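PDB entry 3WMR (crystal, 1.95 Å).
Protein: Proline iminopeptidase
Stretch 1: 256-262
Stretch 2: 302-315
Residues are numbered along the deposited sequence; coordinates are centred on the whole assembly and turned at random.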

# COMPACT_ATOMS: atom_id res chain seq x y z
N VAL A 256 5.02 12.54 -13.97
CA VAL A 256 4.10 11.68 -14.70
C VAL A 256 2.68 11.98 -14.26
O VAL A 256 2.46 12.53 -13.18
CB VAL A 256 4.47 10.20 -14.53
CG1 VAL A 256 5.80 9.92 -15.21
CG2 VAL A 256 4.52 9.80 -13.05
N PRO A 257 1.70 11.62 -15.10
CA PRO A 257 0.34 11.77 -14.65
C PRO A 257 0.06 10.80 -13.49
O PRO A 257 0.34 9.60 -13.57
CB PRO A 257 -0.51 11.42 -15.89
CG PRO A 257 0.44 11.06 -16.97
CD PRO A 257 1.80 10.91 -16.39
N THR A 258 -0.48 11.37 -12.42
CA THR A 258 -0.67 10.70 -11.16
C THR A 258 -2.16 10.66 -10.85
O THR A 258 -2.89 11.62 -11.13
CB THR A 258 0.12 11.42 -10.05
OG1 THR A 258 1.52 11.39 -10.38
CG2 THR A 258 -0.11 10.75 -8.69
N MET A 259 -2.62 9.54 -10.28
CA MET A 259 -4.02 9.45 -9.84
C MET A 259 -4.08 9.16 -8.34
O MET A 259 -3.42 8.22 -7.86
CB MET A 259 -4.81 8.36 -10.59
CG MET A 259 -6.26 8.27 -10.13
SD MET A 259 -7.39 7.24 -11.12
CE MET A 259 -6.43 5.73 -11.19
N VAL A 260 -4.85 9.97 -7.60
CA VAL A 260 -5.15 9.72 -6.20
C VAL A 260 -6.50 9.02 -6.14
O VAL A 260 -7.48 9.55 -6.66
CB VAL A 260 -5.22 11.02 -5.38
CG1 VAL A 260 -5.62 10.72 -3.94
CG2 VAL A 260 -3.88 11.75 -5.43
N LEU A 261 -6.52 7.84 -5.52
CA LEU A 261 -7.73 7.04 -5.43
C LEU A 261 -7.88 6.63 -3.98
O LEU A 261 -7.01 5.95 -3.43
CB LEU A 261 -7.62 5.80 -6.32
CG LEU A 261 -8.90 4.94 -6.48
CD1 LEU A 261 -8.90 4.30 -7.86
CD2 LEU A 261 -9.04 3.86 -5.41
N ILE A 262 -8.99 7.05 -3.37
CA ILE A 262 -9.30 6.69 -2.00
C ILE A 262 -10.75 6.25 -1.93
O ILE A 262 -11.53 6.46 -2.88
CB ILE A 262 -9.04 7.86 -1.01
CG1 ILE A 262 -9.91 9.07 -1.38
CG2 ILE A 262 -7.57 8.27 -0.99
CD1 ILE A 262 -9.91 10.16 -0.34
N ARG A 302 -16.21 -1.16 -9.87
CA ARG A 302 -15.98 0.28 -10.01
C ARG A 302 -14.48 0.64 -9.93
O ARG A 302 -14.00 1.52 -10.66
CB ARG A 302 -16.78 1.05 -8.95
CG ARG A 302 -16.67 2.57 -9.02
CD ARG A 302 -17.09 3.10 -10.38
NE ARG A 302 -16.67 4.49 -10.59
CZ ARG A 302 -16.60 5.08 -11.79
NH1 ARG A 302 -16.91 4.42 -12.90
NH2 ARG A 302 -16.20 6.34 -11.87
N PHE A 303 -13.74 -0.04 -9.06
CA PHE A 303 -12.31 0.12 -8.97
C PHE A 303 -11.63 -0.27 -10.30
O PHE A 303 -10.77 0.47 -10.82
CB PHE A 303 -11.75 -0.70 -7.81
CG PHE A 303 -10.26 -0.69 -7.74
CD1 PHE A 303 -9.60 0.25 -6.96
CD2 PHE A 303 -9.52 -1.59 -8.48
CE1 PHE A 303 -8.22 0.27 -6.91
CE2 PHE A 303 -8.14 -1.59 -8.42
CZ PHE A 303 -7.49 -0.64 -7.64
N HIS A 304 -12.02 -1.42 -10.83
CA HIS A 304 -11.55 -1.89 -12.12
C HIS A 304 -11.80 -0.85 -13.22
O HIS A 304 -10.88 -0.50 -13.94
CB HIS A 304 -12.22 -3.22 -12.49
CG HIS A 304 -11.87 -3.71 -13.85
ND1 HIS A 304 -10.86 -4.62 -14.08
CD2 HIS A 304 -12.40 -3.43 -15.07
CE1 HIS A 304 -10.78 -4.88 -15.37
NE2 HIS A 304 -11.70 -4.16 -15.99
N GLU A 305 -13.05 -0.38 -13.34
CA GLU A 305 -13.40 0.65 -14.32
C GLU A 305 -12.53 1.91 -14.18
O GLU A 305 -12.08 2.48 -15.17
CB GLU A 305 -14.87 1.05 -14.20
CG GLU A 305 -15.87 0.01 -14.70
CD GLU A 305 -17.32 0.35 -14.36
OE1 GLU A 305 -17.57 1.38 -13.68
OE2 GLU A 305 -18.22 -0.42 -14.78
N VAL A 306 -12.31 2.34 -12.94
CA VAL A 306 -11.56 3.57 -12.70
C VAL A 306 -10.11 3.38 -13.13
O VAL A 306 -9.57 4.19 -13.85
CB VAL A 306 -11.65 4.01 -11.23
CG1 VAL A 306 -10.64 5.12 -10.93
CG2 VAL A 306 -13.05 4.50 -10.92
N MET A 307 -9.52 2.25 -12.73
CA MET A 307 -8.17 1.91 -13.12
C MET A 307 -7.99 1.82 -14.62
O MET A 307 -7.10 2.44 -15.19
CB MET A 307 -7.74 0.61 -12.44
CG MET A 307 -7.37 0.78 -10.97
SD MET A 307 -5.95 1.88 -10.72
CE MET A 307 -4.66 0.97 -11.56
N ILE A 308 -8.86 1.05 -15.29
CA ILE A 308 -8.74 0.90 -16.74
C ILE A 308 -8.84 2.25 -17.47
O ILE A 308 -8.07 2.51 -18.40
CB ILE A 308 -9.80 -0.07 -17.29
CG1 ILE A 308 -9.54 -1.48 -16.77
CG2 ILE A 308 -9.80 -0.07 -18.82
CD1 ILE A 308 -8.18 -2.04 -17.11
N ASP A 309 -9.77 3.10 -17.03
CA ASP A 309 -9.95 4.45 -17.58
C ASP A 309 -8.65 5.28 -17.45
O ASP A 309 -8.21 5.92 -18.41
CB ASP A 309 -11.11 5.14 -16.86
CG ASP A 309 -11.50 6.45 -17.50
OD1 ASP A 309 -12.39 6.44 -18.38
OD2 ASP A 309 -10.91 7.50 -17.13
N TYR A 310 -8.04 5.25 -16.27
CA TYR A 310 -6.77 5.94 -16.06
C TYR A 310 -5.67 5.29 -16.92
O TYR A 310 -4.93 5.99 -17.63
CB TYR A 310 -6.37 5.89 -14.57
CG TYR A 310 -4.92 6.24 -14.35
CD1 TYR A 310 -4.49 7.57 -14.36
CD2 TYR A 310 -3.96 5.25 -14.19
CE1 TYR A 310 -3.16 7.90 -14.21
CE2 TYR A 310 -2.63 5.57 -14.04
CZ TYR A 310 -2.22 6.90 -14.05
OH TYR A 310 -0.88 7.23 -13.88
N LEU A 311 -5.56 3.97 -16.86
CA LEU A 311 -4.49 3.26 -17.57
C LEU A 311 -4.53 3.50 -19.10
O LEU A 311 -3.49 3.65 -19.74
CB LEU A 311 -4.49 1.75 -17.24
CG LEU A 311 -4.04 1.34 -15.83
CD1 LEU A 311 -4.31 -0.13 -15.60
CD2 LEU A 311 -2.56 1.63 -15.58
N GLU A 312 -5.73 3.55 -19.68
CA GLU A 312 -5.88 3.77 -21.12
C GLU A 312 -5.40 5.16 -21.57
O GLU A 312 -4.92 5.31 -22.68
CB GLU A 312 -7.32 3.52 -21.59
CG GLU A 312 -7.72 2.04 -21.62
CD GLU A 312 -6.98 1.23 -22.67
OE1 GLU A 312 -6.93 1.67 -23.84
OE2 GLU A 312 -6.45 0.15 -22.33
N SER A 313 -5.49 6.16 -20.69
CA SER A 313 -4.98 7.50 -21.01
C SER A 313 -3.46 7.51 -21.21
O SER A 313 -2.93 8.45 -21.77
CB SER A 313 -5.39 8.55 -19.95
OG SER A 313 -4.59 8.48 -18.77
N LEU A 314 -2.78 6.45 -20.77
CA LEU A 314 -1.32 6.35 -20.86
C LEU A 314 -0.80 5.58 -22.08
O LEU A 314 0.40 5.42 -22.19
CB LEU A 314 -0.76 5.66 -19.61
CG LEU A 314 -1.18 6.21 -18.27
CD1 LEU A 314 -0.61 5.32 -17.18
CD2 LEU A 314 -0.69 7.65 -18.12
N VAL A 315 -1.68 5.07 -22.95
CA VAL A 315 -1.28 4.27 -24.12
C VAL A 315 -2.02 4.71 -25.39
O VAL A 315 -2.68 5.76 -25.37
CB VAL A 315 -1.58 2.75 -23.92
CG1 VAL A 315 -0.63 2.13 -22.90
CG2 VAL A 315 -3.02 2.53 -23.50

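How does a short strand hold a helix that runs almost antiparallel to it? The N-to-C directions of the strand through M259 and L261 and the helix that carries F303, V306 and Y310 differ by 169°, and their axes come no closer than 10.2 Å, a spacing that side chains must fill. Alternation along the extended chain does the sorting: P257, M259 and L261 point their CA-to-CB bonds toward the helix, while T258 points away.

Why does M259 cover more surface than any other residue here? Its chain is extended through chi1 and chi2, both t, and then bends at chi3 (p), which sets the terminal methyl against the helix. M259 CE lies 3.4 Å from Y310 CB and 3.9 Å from M307 SD, and M259 SD is 3.9 Å from V306 CG1. One unbranched side chain thus touches three helix residues, two of them, V306 and Y310, a single turn apart.

What does Y310 contribute besides bulk? Its ring offers a face to M259, whose CB sits 4.2 Å from the centroid of the Y310 ring, 25° off the normal, in a CH-pi contact. At the ring's edge the hydroxyl reaches past M259 to the backbone, where Y310 OH donates a hydrogen bond to P257 O at 2.7 Å. This is the only hydrogen bond between the stretches, and it gives a largely apolar contact one directional tie.

How is the contact completed at its two ends? L261 CD1 lies 3.6 Å from V306 CG1, and both methyls of L261 come close to the F303 ring, the nearer being L261 CD2, 4.0 Å from F303 CD1 and at the edge of that ring. V306 therefore meets both M259 and L261. At the other end, P257 CG rests 3.8 Å from L314 CD2, extending the apolar packing beyond Y310 into the turn from E312 to V315.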